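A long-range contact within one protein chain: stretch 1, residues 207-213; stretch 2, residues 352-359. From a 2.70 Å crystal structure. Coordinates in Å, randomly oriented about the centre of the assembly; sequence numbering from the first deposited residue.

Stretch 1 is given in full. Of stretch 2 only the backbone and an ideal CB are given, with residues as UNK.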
# COMPACT_ATOMS: atom_id res chain seq x y z
N ILE A 207 6.34 3.87 -0.67
CA ILE A 207 5.26 3.52 -1.59
C ILE A 207 4.97 2.03 -1.48
O ILE A 207 5.83 1.23 -1.08
CB ILE A 207 5.58 3.85 -3.07
CG1 ILE A 207 6.84 3.10 -3.52
CG2 ILE A 207 5.62 5.37 -3.29
CD1 ILE A 207 7.25 3.38 -4.95
N SER A 208 3.74 1.66 -1.85
CA SER A 208 3.33 0.28 -2.03
C SER A 208 2.62 0.16 -3.37
O SER A 208 2.14 1.16 -3.93
CB SER A 208 2.41 -0.20 -0.90
OG SER A 208 3.08 -0.20 0.35
N ALA A 209 2.54 -1.06 -3.90
CA ALA A 209 1.81 -1.30 -5.14
C ALA A 209 0.50 -2.05 -4.88
O ALA A 209 0.38 -2.78 -3.90
CB ALA A 209 2.69 -2.06 -6.15
N LEU A 210 -0.50 -1.84 -5.74
CA LEU A 210 -1.79 -2.50 -5.63
C LEU A 210 -2.26 -2.98 -7.00
O LEU A 210 -2.32 -2.19 -7.95
CB LEU A 210 -2.85 -1.58 -5.01
CG LEU A 210 -2.51 -0.77 -3.74
CD1 LEU A 210 -3.59 0.29 -3.47
CD2 LEU A 210 -2.41 -1.65 -2.56
N PHE A 211 -2.61 -4.26 -7.09
CA PHE A 211 -3.00 -4.92 -8.33
C PHE A 211 -4.19 -5.84 -8.07
O PHE A 211 -4.15 -6.66 -7.15
CB PHE A 211 -1.82 -5.71 -8.91
CG PHE A 211 -0.68 -4.83 -9.39
CD1 PHE A 211 -0.84 -4.05 -10.54
CD2 PHE A 211 0.53 -4.79 -8.71
CE1 PHE A 211 0.19 -3.23 -11.00
CE2 PHE A 211 1.57 -3.98 -9.17
CZ PHE A 211 1.41 -3.19 -10.31
N MSE A 212 -5.24 -5.69 -8.87
CA MSE A 212 -6.32 -6.66 -8.93
C MSE A 212 -6.65 -7.01 -10.37
O MSE A 212 -6.78 -6.13 -11.20
CB MSE A 212 -7.58 -6.13 -8.26
CG MSE A 212 -7.43 -5.67 -6.85
SE MSE A 212 -9.08 -4.76 -6.32
CE MSE A 212 -8.46 -3.93 -4.67
N VAL A 213 -6.82 -8.30 -10.66
CA VAL A 213 -7.21 -8.75 -11.99
C VAL A 213 -8.30 -9.79 -11.80
O VAL A 213 -8.33 -10.51 -10.80
CB VAL A 213 -6.02 -9.34 -12.80
CG1 VAL A 213 -5.47 -10.57 -12.14
CG2 VAL A 213 -6.41 -9.67 -14.22
N UNK A 352 -11.32 2.93 -7.89
CA UNK A 352 -11.94 3.21 -6.61
C UNK A 352 -11.81 2.01 -5.68
O UNK A 352 -11.57 2.17 -4.48
CB UNK A 352 -13.41 3.59 -6.80
N UNK A 353 -11.90 0.79 -6.24
CA UNK A 353 -11.73 -0.40 -5.41
C UNK A 353 -10.29 -0.54 -4.89
O UNK A 353 -10.09 -1.03 -3.77
CB UNK A 353 -12.12 -1.65 -6.21
N UNK A 354 -9.30 -0.12 -5.67
CA UNK A 354 -7.93 -0.06 -5.16
C UNK A 354 -7.82 0.89 -3.97
O UNK A 354 -7.09 0.62 -3.01
CB UNK A 354 -6.97 0.38 -6.27
N UNK A 355 -8.56 2.01 -4.01
CA UNK A 355 -8.54 2.95 -2.89
C UNK A 355 -9.28 2.39 -1.67
O UNK A 355 -8.87 2.61 -0.53
CB UNK A 355 -9.16 4.28 -3.31
N UNK A 356 -10.40 1.69 -1.91
CA UNK A 356 -11.09 1.00 -0.82
C UNK A 356 -10.13 0.05 -0.12
O UNK A 356 -9.98 0.09 1.10
CB UNK A 356 -12.31 0.24 -1.34
N UNK A 357 -9.46 -0.79 -0.90
CA UNK A 357 -8.50 -1.73 -0.35
C UNK A 357 -7.42 -1.01 0.44
O UNK A 357 -7.07 -1.43 1.55
CB UNK A 357 -7.87 -2.56 -1.47
N UNK A 358 -6.88 0.08 -0.11
CA UNK A 358 -5.80 0.79 0.58
C UNK A 358 -6.29 1.35 1.91
O UNK A 358 -5.62 1.20 2.94
CB UNK A 358 -5.25 1.92 -0.30
N UNK A 359 -7.44 2.02 1.92
CA UNK A 359 -7.95 2.57 3.18
C UNK A 359 -8.20 1.46 4.18
O UNK A 359 -7.97 1.64 5.38
CB UNK A 359 -9.24 3.37 2.95

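Residues 352-359 form a helix lying across the strand 207-213, the axes 9.2 Å apart at closest approach and their directions 127° apart. The strand alternates: Ser208, Leu210 and the selenomethionine Met212 point toward the helix, while Ile207 and Ala209 point away. What it offers is therefore a row of mostly apolar side chains.

Position 352 has nothing of the strand within 5.5 Å of its ideal CB, so the contact leaves its identity free among helix-compatible residues. It is Leu352, which touches a crystal neighbour and not the strand.

At 353 the CA-to-CB bond points sideways, and the ideal CB sits 4.4 Å from Met212 SE. A flexible chain could run alongside the selenium, and its end need not be apolar; Met, Gln, Glu or Leu would suit. The deposited Glu353 lays its methylene part there, CG 3.4 Å from Met212 SE, and its carboxylate makes no salt bridge to the strand.

Position 354 is the backbone register point, its CA 6.6 Å from that of Leu210. The bond again points sideways, with Leu210 CD1 and Met212 CE both within 5 Å of the ideal CB. A branched or long apolar chain that bends back toward the strand would fill the space: Leu, Ile or Met. Leu354, with chi1 m and chi2 t, does so; CD2 lies 4.1 Å from Leu210 CB and 3.6 Å from Met212 CE, bridging the two.

Position 355 points away and 356 sideways, neither with strand atoms near its ideal CB, so polar or charged residues cost this contact nothing. They are Lys355 and Lys356.

At 357 the bond points toward the strand, and the ideal CB is 3.5 Å from Met212 CE. A small residue suits so close an approach: Ala best, with Gly or Ser conceivable. Ala357 it is, its CB packed 3.5 Å from Met212 CE.

Position 358 points sideways, with its ideal CB 3.9 Å from Leu210 CD1. Beyond lies room alongside Leu210 toward Ser208, enough for a long or aromatic chain such as Leu, Met, Phe or Trp. Trp358, chi1 t, uses that length: CB packs 3.9 Å from Leu210 CD1, and the ring reaches on until CH2 is 4.0 Å from Ser208 OG.

Position 359 is out of the strand's reach, and many residues would serve; it is Cys359. With no hydrogen bonds between the stretches, the rule here is apolar fit.

Stretch 2 (352-359) LELKKAWC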
# COMPACT_ATOMS: atom_id res chain seq x y z
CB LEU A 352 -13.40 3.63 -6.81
CG LEU A 352 -14.09 3.97 -5.49
CD1 LEU A 352 -13.94 5.45 -5.07
CD2 LEU A 352 -15.54 3.54 -5.53
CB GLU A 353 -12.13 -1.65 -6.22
CG GLU A 353 -11.91 -2.97 -5.49
CD GLU A 353 -12.64 -3.07 -4.15
OE1 GLU A 353 -13.89 -2.93 -4.12
OE2 GLU A 353 -11.96 -3.31 -3.12
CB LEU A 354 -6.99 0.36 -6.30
CG LEU A 354 -6.80 -0.65 -7.45
CD1 LEU A 354 -5.78 -0.19 -8.46
CD2 LEU A 354 -6.42 -2.04 -6.93
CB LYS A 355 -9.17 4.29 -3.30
CG LYS A 355 -8.53 5.00 -4.47
CD LYS A 355 -9.05 6.44 -4.54
CE LYS A 355 -8.27 7.28 -5.55
NZ LYS A 355 -8.59 8.73 -5.41
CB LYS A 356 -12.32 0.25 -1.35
CG LYS A 356 -13.17 -0.54 -0.31
CD LYS A 356 -12.71 -2.02 -0.11
CE LYS A 356 -13.14 -2.60 1.25
NZ LYS A 356 -12.62 -3.98 1.51
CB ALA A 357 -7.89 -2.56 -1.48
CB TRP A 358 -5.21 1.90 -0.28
CG TRP A 358 -4.05 2.56 0.41
CD1 TRP A 358 -3.96 3.86 0.82
CD2 TRP A 358 -2.82 1.93 0.80
NE1 TRP A 358 -2.74 4.09 1.43
CE2 TRP A 358 -2.02 2.92 1.44
CE3 TRP A 358 -2.31 0.63 0.68
CZ2 TRP A 358 -0.74 2.65 1.95
CZ3 TRP A 358 -1.04 0.36 1.19
CH2 TRP A 358 -0.26 1.37 1.82
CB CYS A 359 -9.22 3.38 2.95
SG CYS A 359 -8.97 4.94 2.10
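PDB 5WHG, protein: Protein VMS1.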